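Local coordinates for protein Exo-1,3/1,4-beta-glucanase (Pseudoalteromonas sp., PDB 3UT0) that probably hydrolyses beta-1,3- and beta-1,4-linked glucans from their chain ends, as a metal-binding glycoside hydrolase of family 3, at residues A[648-653]-A[697-702]; A[673-678]-A[691-696]; A[732-737]-A[782-787]. All coordinates share one frame; numbering follows the deposited sequence.

Contact 1. Residues A[648-653]-A[697-702]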
# COMPACT_ATOMS: atom_id res chain seq x y z
N THR A 648 13.19 -26.78 11.83
CA THR A 648 14.03 -25.85 11.11
C THR A 648 13.93 -26.13 9.62
O THR A 648 13.60 -27.23 9.21
CB THR A 648 15.50 -25.99 11.52
OG1 THR A 648 16.32 -25.18 10.68
CG2 THR A 648 15.95 -27.44 11.37
N TRP A 649 14.23 -25.12 8.80
CA TRP A 649 14.39 -25.35 7.36
C TRP A 649 15.81 -25.80 7.10
O TRP A 649 16.71 -25.50 7.88
CB TRP A 649 14.11 -24.08 6.54
CG TRP A 649 12.73 -23.52 6.72
CD1 TRP A 649 12.38 -22.43 7.47
CD2 TRP A 649 11.51 -24.03 6.16
NE1 TRP A 649 11.02 -22.22 7.40
CE2 TRP A 649 10.47 -23.19 6.61
CE3 TRP A 649 11.20 -25.11 5.33
CZ2 TRP A 649 9.14 -23.40 6.24
CZ3 TRP A 649 9.88 -25.30 4.97
CH2 TRP A 649 8.87 -24.45 5.42
N GLN A 650 15.99 -26.54 6.02
CA GLN A 650 17.31 -26.98 5.58
C GLN A 650 17.39 -26.74 4.10
O GLN A 650 16.48 -27.12 3.36
CB GLN A 650 17.56 -28.47 5.84
CG GLN A 650 17.84 -28.86 7.27
CD GLN A 650 18.48 -30.24 7.38
OE1 GLN A 650 18.90 -30.83 6.37
NE2 GLN A 650 18.57 -30.75 8.60
N LEU A 651 18.48 -26.12 3.68
CA LEU A 651 18.67 -25.83 2.28
C LEU A 651 19.98 -26.46 1.86
O LEU A 651 21.04 -26.08 2.34
CB LEU A 651 18.69 -24.32 2.05
CG LEU A 651 17.36 -23.56 2.13
CD1 LEU A 651 16.83 -23.46 3.54
CD2 LEU A 651 17.50 -22.16 1.52
N ALA A 652 19.90 -27.43 0.97
CA ALA A 652 21.08 -28.22 0.63
C ALA A 652 21.35 -28.20 -0.85
O ALA A 652 20.51 -28.60 -1.65
CB ALA A 652 20.92 -29.66 1.13
N ASP A 653 22.53 -27.73 -1.23
CA ASP A 653 22.92 -27.72 -2.63
C ASP A 653 23.95 -28.79 -2.91
O ASP A 653 24.21 -29.64 -2.06
CB ASP A 653 23.42 -26.34 -3.08
CG ASP A 653 24.42 -25.74 -2.11
OD1 ASP A 653 25.24 -26.49 -1.53
OD2 ASP A 653 24.38 -24.50 -1.91
N ALA A 697 17.94 -29.54 -2.53
CA ALA A 697 16.85 -30.09 -1.77
C ALA A 697 16.52 -29.17 -0.62
O ALA A 697 17.39 -28.76 0.15
CB ALA A 697 17.22 -31.49 -1.25
N LEU A 698 15.24 -28.85 -0.51
CA LEU A 698 14.69 -28.18 0.65
C LEU A 698 14.08 -29.19 1.59
O LEU A 698 13.42 -30.12 1.15
CB LEU A 698 13.58 -27.21 0.21
CG LEU A 698 12.73 -26.70 1.36
CD1 LEU A 698 13.56 -25.79 2.26
CD2 LEU A 698 11.51 -26.00 0.84
N SER A 699 14.27 -29.02 2.90
CA SER A 699 13.53 -29.86 3.82
C SER A 699 13.01 -29.09 5.02
O SER A 699 13.65 -28.15 5.49
CB SER A 699 14.35 -31.11 4.23
OG SER A 699 15.64 -30.76 4.72
N LEU A 700 11.83 -29.46 5.48
CA LEU A 700 11.36 -29.04 6.78
C LEU A 700 11.75 -30.17 7.73
O LEU A 700 11.25 -31.29 7.60
CB LEU A 700 9.85 -28.82 6.74
CG LEU A 700 9.17 -28.42 8.05
CD1 LEU A 700 9.88 -27.26 8.65
CD2 LEU A 700 7.69 -28.10 7.82
N SER A 701 12.67 -29.88 8.65
CA SER A 701 13.35 -30.91 9.42
C SER A 701 13.23 -30.75 10.93
O SER A 701 13.11 -29.64 11.45
CB SER A 701 14.83 -30.93 9.05
OG SER A 701 15.00 -31.03 7.66
N TYR A 702 13.29 -31.87 11.63
CA TYR A 702 13.39 -31.87 13.08
C TYR A 702 14.84 -31.56 13.46
O TYR A 702 15.77 -32.05 12.81
CB TYR A 702 12.92 -33.23 13.65
CG TYR A 702 11.46 -33.55 13.40
CD1 TYR A 702 10.48 -33.17 14.30
CD2 TYR A 702 11.06 -34.23 12.25
CE1 TYR A 702 9.14 -33.45 14.08
CE2 TYR A 702 9.71 -34.51 12.02
CZ TYR A 702 8.76 -34.12 12.95
OH TYR A 702 7.43 -34.40 12.74

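Contact 2. Residues A[673-678]-A[691-696]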
# COMPACT_ATOMS: atom_id res chain seq x y z
N SER A 673 21.82 -21.68 -5.57
CA SER A 673 20.99 -22.80 -6.01
C SER A 673 19.57 -22.82 -5.44
O SER A 673 18.61 -23.08 -6.17
CB SER A 673 21.67 -24.14 -5.72
OG SER A 673 22.82 -24.30 -6.54
N LEU A 674 19.44 -22.56 -4.15
CA LEU A 674 18.15 -22.64 -3.50
C LEU A 674 17.92 -21.41 -2.64
O LEU A 674 18.62 -21.17 -1.67
CB LEU A 674 18.07 -23.89 -2.62
CG LEU A 674 16.76 -24.13 -1.87
CD1 LEU A 674 15.58 -24.04 -2.84
CD2 LEU A 674 16.79 -25.49 -1.14
N LEU A 675 16.91 -20.63 -3.00
CA LEU A 675 16.66 -19.38 -2.28
C LEU A 675 15.33 -19.44 -1.56
O LEU A 675 14.34 -19.89 -2.13
CB LEU A 675 16.66 -18.21 -3.25
CG LEU A 675 17.84 -18.17 -4.23
CD1 LEU A 675 17.72 -16.96 -5.17
CD2 LEU A 675 19.14 -18.13 -3.46
N MET A 676 15.30 -18.96 -0.32
CA MET A 676 14.08 -18.94 0.46
C MET A 676 13.72 -17.52 0.81
O MET A 676 14.57 -16.76 1.28
CB MET A 676 14.21 -19.77 1.76
CG MET A 676 13.00 -19.62 2.70
SD MET A 676 13.08 -20.58 4.26
CE MET A 676 14.10 -19.49 5.24
N GLN A 677 12.46 -17.17 0.61
CA GLN A 677 11.95 -15.88 1.03
C GLN A 677 10.65 -16.03 1.80
O GLN A 677 10.16 -17.15 1.96
CB GLN A 677 11.75 -14.96 -0.18
CG GLN A 677 12.89 -14.01 -0.40
CD GLN A 677 13.04 -12.99 0.71
OE1 GLN A 677 12.15 -12.82 1.55
NE2 GLN A 677 14.18 -12.32 0.73
N SER A 678 10.10 -14.92 2.27
CA SER A 678 8.80 -14.97 2.91
C SER A 678 7.72 -14.43 1.98
O SER A 678 7.96 -13.49 1.22
CB SER A 678 8.81 -14.21 4.23
OG SER A 678 9.07 -12.83 4.01
N ASN A 691 12.97 -21.04 -4.41
CA ASN A 691 13.37 -21.05 -5.81
C ASN A 691 14.56 -21.94 -6.02
O ASN A 691 15.62 -21.74 -5.41
CB ASN A 691 13.76 -19.65 -6.30
CG ASN A 691 12.58 -18.86 -6.81
OD1 ASN A 691 11.59 -19.44 -7.24
ND2 ASN A 691 12.69 -17.54 -6.79
N TRP A 692 14.37 -22.92 -6.91
CA TRP A 692 15.41 -23.86 -7.27
C TRP A 692 15.95 -23.39 -8.58
O TRP A 692 15.21 -23.33 -9.56
CB TRP A 692 14.83 -25.27 -7.46
CG TRP A 692 14.58 -26.04 -6.19
CD1 TRP A 692 15.38 -27.00 -5.64
CD2 TRP A 692 13.45 -25.92 -5.33
NE1 TRP A 692 14.82 -27.47 -4.48
CE2 TRP A 692 13.63 -26.83 -4.26
CE3 TRP A 692 12.30 -25.13 -5.33
CZ2 TRP A 692 12.72 -26.96 -3.23
CZ3 TRP A 692 11.40 -25.26 -4.30
CH2 TRP A 692 11.61 -26.18 -3.28
N ARG A 693 17.23 -23.05 -8.61
CA ARG A 693 17.87 -22.62 -9.86
C ARG A 693 18.81 -23.71 -10.32
O ARG A 693 19.04 -23.87 -11.52
CB ARG A 693 18.61 -21.31 -9.65
CG ARG A 693 17.80 -20.28 -8.90
CD ARG A 693 18.46 -18.93 -9.02
NE ARG A 693 17.62 -17.88 -8.46
CZ ARG A 693 17.67 -16.61 -8.88
NH1 ARG A 693 18.50 -16.24 -9.87
NH2 ARG A 693 16.89 -15.69 -8.32
N ALA A 694 19.34 -24.47 -9.37
CA ALA A 694 20.15 -25.63 -9.69
C ALA A 694 19.73 -26.78 -8.78
O ALA A 694 18.90 -26.59 -7.90
CB ALA A 694 21.62 -25.32 -9.51
N GLN A 695 20.32 -27.95 -8.99
CA GLN A 695 20.02 -29.12 -8.18
C GLN A 695 20.13 -28.81 -6.69
O GLN A 695 21.19 -28.41 -6.21
CB GLN A 695 20.97 -30.25 -8.56
CG GLN A 695 20.66 -31.55 -7.86
CD GLN A 695 19.30 -32.07 -8.21
OE1 GLN A 695 18.92 -32.09 -9.38
NE2 GLN A 695 18.54 -32.49 -7.20
N ALA A 696 19.04 -28.99 -5.96
CA ALA A 696 19.04 -28.77 -4.52
C ALA A 696 17.84 -29.38 -3.84
O ALA A 696 16.84 -29.69 -4.47
CB ALA A 696 19.11 -27.27 -4.21

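Contact 3. Residues A[732-737]-A[782-787]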
# COMPACT_ATOMS: atom_id res chain seq x y z
N ASN A 732 10.52 -33.70 -6.94
CA ASN A 732 10.19 -34.80 -6.06
C ASN A 732 9.76 -34.27 -4.70
O ASN A 732 10.43 -33.42 -4.13
CB ASN A 732 11.41 -35.69 -5.91
CG ASN A 732 11.09 -37.05 -5.35
OD1 ASN A 732 10.45 -37.16 -4.31
ND2 ASN A 732 11.54 -38.10 -6.02
N LEU A 733 8.63 -34.78 -4.21
CA LEU A 733 8.09 -34.43 -2.89
C LEU A 733 8.10 -35.66 -1.98
O LEU A 733 7.32 -36.58 -2.16
CB LEU A 733 6.67 -33.88 -3.06
CG LEU A 733 5.71 -33.87 -1.87
CD1 LEU A 733 6.28 -33.04 -0.77
CD2 LEU A 733 4.34 -33.37 -2.28
N GLN A 734 9.01 -35.69 -1.01
CA GLN A 734 9.09 -36.80 -0.07
C GLN A 734 8.54 -36.39 1.29
O GLN A 734 8.61 -35.22 1.67
CB GLN A 734 10.53 -37.29 0.06
CG GLN A 734 10.98 -38.10 -1.13
CD GLN A 734 12.50 -38.20 -1.24
OE1 GLN A 734 13.21 -37.21 -1.09
NE2 GLN A 734 13.00 -39.42 -1.51
N VAL A 735 7.95 -37.34 2.01
CA VAL A 735 7.31 -37.03 3.29
C VAL A 735 7.73 -38.01 4.37
O VAL A 735 7.73 -39.23 4.14
CB VAL A 735 5.77 -37.02 3.14
CG1 VAL A 735 5.10 -36.78 4.48
CG2 VAL A 735 5.35 -35.95 2.16
N MET A 736 8.10 -37.48 5.53
CA MET A 736 8.49 -38.28 6.70
C MET A 736 9.64 -39.22 6.37
O MET A 736 9.44 -40.41 6.17
CB MET A 736 7.30 -39.09 7.23
CG MET A 736 6.20 -38.23 7.81
SD MET A 736 6.84 -37.13 9.08
CE MET A 736 5.34 -36.24 9.49
N CYS A 737 10.85 -38.67 6.35
CA CYS A 737 12.04 -39.40 5.95
C CYS A 737 13.00 -39.63 7.11
O CYS A 737 12.91 -38.97 8.14
CB CYS A 737 12.75 -38.66 4.82
SG CYS A 737 11.71 -38.28 3.39
N ALA A 782 10.71 -33.99 7.82
CA ALA A 782 9.25 -34.10 7.82
C ALA A 782 8.71 -33.88 6.41
O ALA A 782 7.72 -34.48 6.00
CB ALA A 782 8.64 -33.11 8.78
N LEU A 783 9.37 -32.99 5.68
CA LEU A 783 9.00 -32.66 4.31
C LEU A 783 10.30 -32.50 3.52
O LEU A 783 11.31 -32.09 4.06
CB LEU A 783 8.16 -31.39 4.35
CG LEU A 783 7.88 -30.54 3.11
CD1 LEU A 783 7.42 -31.40 2.00
CD2 LEU A 783 6.80 -29.56 3.49
N ARG A 784 10.30 -32.88 2.25
CA ARG A 784 11.50 -32.71 1.45
C ARG A 784 11.13 -32.53 -0.01
O ARG A 784 10.43 -33.37 -0.56
CB ARG A 784 12.44 -33.90 1.59
CG ARG A 784 13.78 -33.70 0.90
CD ARG A 784 14.63 -34.96 0.91
NE ARG A 784 14.92 -35.45 2.25
CZ ARG A 784 15.24 -36.71 2.53
NH1 ARG A 784 15.31 -37.61 1.55
NH2 ARG A 784 15.49 -37.09 3.78
N ILE A 785 11.58 -31.45 -0.63
CA ILE A 785 11.28 -31.19 -2.04
C ILE A 785 12.57 -31.08 -2.87
O ILE A 785 13.47 -30.31 -2.54
CB ILE A 785 10.40 -29.92 -2.18
CG1 ILE A 785 9.05 -30.15 -1.48
CG2 ILE A 785 10.20 -29.56 -3.66
CD1 ILE A 785 8.24 -28.90 -1.23
N THR A 786 12.67 -31.86 -3.96
CA THR A 786 13.91 -31.90 -4.73
C THR A 786 13.70 -31.58 -6.22
O THR A 786 12.80 -32.12 -6.85
CB THR A 786 14.64 -33.24 -4.58
OG1 THR A 786 14.93 -33.45 -3.19
CG2 THR A 786 15.95 -33.25 -5.33
N SER A 787 14.54 -30.70 -6.76
CA SER A 787 14.38 -30.23 -8.13
C SER A 787 15.58 -29.42 -8.62
O SER A 787 16.41 -28.95 -7.81
CB SER A 787 13.14 -29.34 -8.24
OG SER A 787 12.73 -29.21 -9.58
O HOH W 1 12.62 -34.77 -2.37

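Contact 1. Residues A[648-653]-A[697-702]
Q650 and S699 face each other as a hydrogen-bonded pair of two antiparallel strands, 648-653 and 697-702, whose N-to-C directions lie 146° apart. The Q650 N–S699 O bond of 2.9 Å is one of six backbone bonds, two in each of the pairs T648–S701, Q650–S699 and A652–A697. On the face of these pairs, the Q650 side chain can be followed over two serines. Its CB lies 3.2 Å from S699 OG. CG leans to the backbone N side (chi1 -75°), and the chain then runs out extended, so that CG passes alongside S701 OG. CD is 3.6 Å from that S701 OG. At the tip the amide divides, OE1 lying nearer S699 OG and NE2 coming to 3.7 Å from S701 OG. These are packing distances: the S701 hydroxyl bonds to D781 and lies 3.0 Å from S699 OG.

The other face is apolar. W649 lays its six-membered ring across L700, whose CD1 stands over one ring face, 4.2 Å from the centroid and 11° off the normal. The rim of the indole also touches L700, CZ3 to CB at 3.9 Å. L698 reaches the same indole obliquely with CD1, a methyl that also sits 3.4 Å from Q650 O and touches L651 CD1. The indole thus leans over the neighbouring strand, on L700 and L698.

W649 and L651 bond through their backbones to A661 and V659 on the outer side, while L698 and L700 bond to I785 and L783 of strand 779-787, which makes 696-702 an inner strand of the sheet. Over the apolar face pass strands 674-679 and 687-692, where M676, L674, F690 and W692 pack on these side chains, while F639 meets the W649 ring edge-to-face.

Contact 2. Residues A[673-678]-A[691-696]
The open end of the beta hairpin formed by strands 674-679 and 687-692 is closed where L674 and L675 meet W692 and N691. L675 and N691 are a hydrogen-bonded antiparallel pair, with L675 N–N691 O at 3.0 Å and N691 N–L675 O at 2.9 Å. Beyond the non-hydrogen-bonded pair L674–W692 a third bond prolongs the pairing past the end of the strand: R693 N donates to S673 O at 2.8 Å, nearly straight at 174°.

On the face of L674 and W692, the leucine branch points the same way as the indole and lies beside it. With CG anti to N (chi1 -180°), L674 carries CD1 over the centre of the pyrrole ring, 3.7 Å from its centroid and 11° from the normal, a clear CH-pi contact. W692 NE1 also gives a weak bond to A696 O, as the chain bends back through 693-696. That bend also brings A696 CB to 3.9 Å from L674 CB, so L674 touches the ring with CD1 and the alanine with CB.

On the N691 face, L675 CD1 meets the R693 guanidinium obliquely, 3.4 Å from NE. The arginine chain is extended from CG to NE, and its NH2 forms a salt bridge with E302, which also accepts a bond from N691 ND2. S673 OG, 3.4 Å from A694 CB, is bound by D670.

Strand 674-679 is flanked on its other edge by strand 666-667, through M676 with A666, and L674 with S668 just beyond it. W692 bonds through its backbone to L790 of strand 790-800, and its ring packs on I785 and S787 of strand 779-787, while L674 and M676 lie against L651 of strand 647-653.

Contact 3. Residues A[732-737]-A[782-787]
L733 and L783 meet on the buried face of the antiparallel strands 732-735 and 783-787, 162° apart in direction, with their CD1 methyls 3.4 Å from each other, closer than usual for two carbons. I785 CG1 lies beside the same L733 CD1 at 4.1 Å. Backbone bonds join N732 to T786 and Q734 to R784, two in each pair. Where the chain turns at M736, a further bond runs from M736 N to A782 O, 3.1 Å, from above the carbonyl plane; A782 and L783 together face L700 in a classic beta bulge.

The reverse face is polar and looser. R784 bends at chi3 (-59°), which sets its guanidinium beneath C737: SG stands over one face, near the centre, and CB is 3.3 Å from NH2. The bond from R784 NH1 to Q734 OE1 is weak, 3.4 Å, with amide and guanidinium planes 84° apart. A water lies 2.8 Å from both Q734 OE1 and T786 OG1 and 3.1 Å from N732 O. The firmer partner of R784 NH2 is D781, in a salt bridge, so a leucine here would probably leave that carboxylate without its mate and C737 without its flat cover.

Strand 742-747 lies beyond 731-737, tied to it by the C737–C742 disulfide. Beyond strand 779-787, on its other edge, comes strand 696-702, and L790 and I794 of strand 790-800 pack on I785.

In the fold
All three contacts lie in the galactose-binding-like region, a beta sandwich. Contacts 1 and 3, with centres about 9 Å apart, share one antiparallel sheet, in which strands 647-653, 696-702, 779-787 and 731-737 are successive neighbours; bonds such as L700 N–L783 O join the two. Contact 2, about 11 Å from contact 1 and 15 Å from contact 3, pairs strands 674-679 and 687-692 of the facing sheet, and its second segment runs on into strand 696-702 of contact 1; W692 and L674 pack between the layers. Along the chain contact 2 is nested within contact 1, and contact 3 follows both. Through E302, contact 2 also ties this region to the N-terminal TIM-barrel domain.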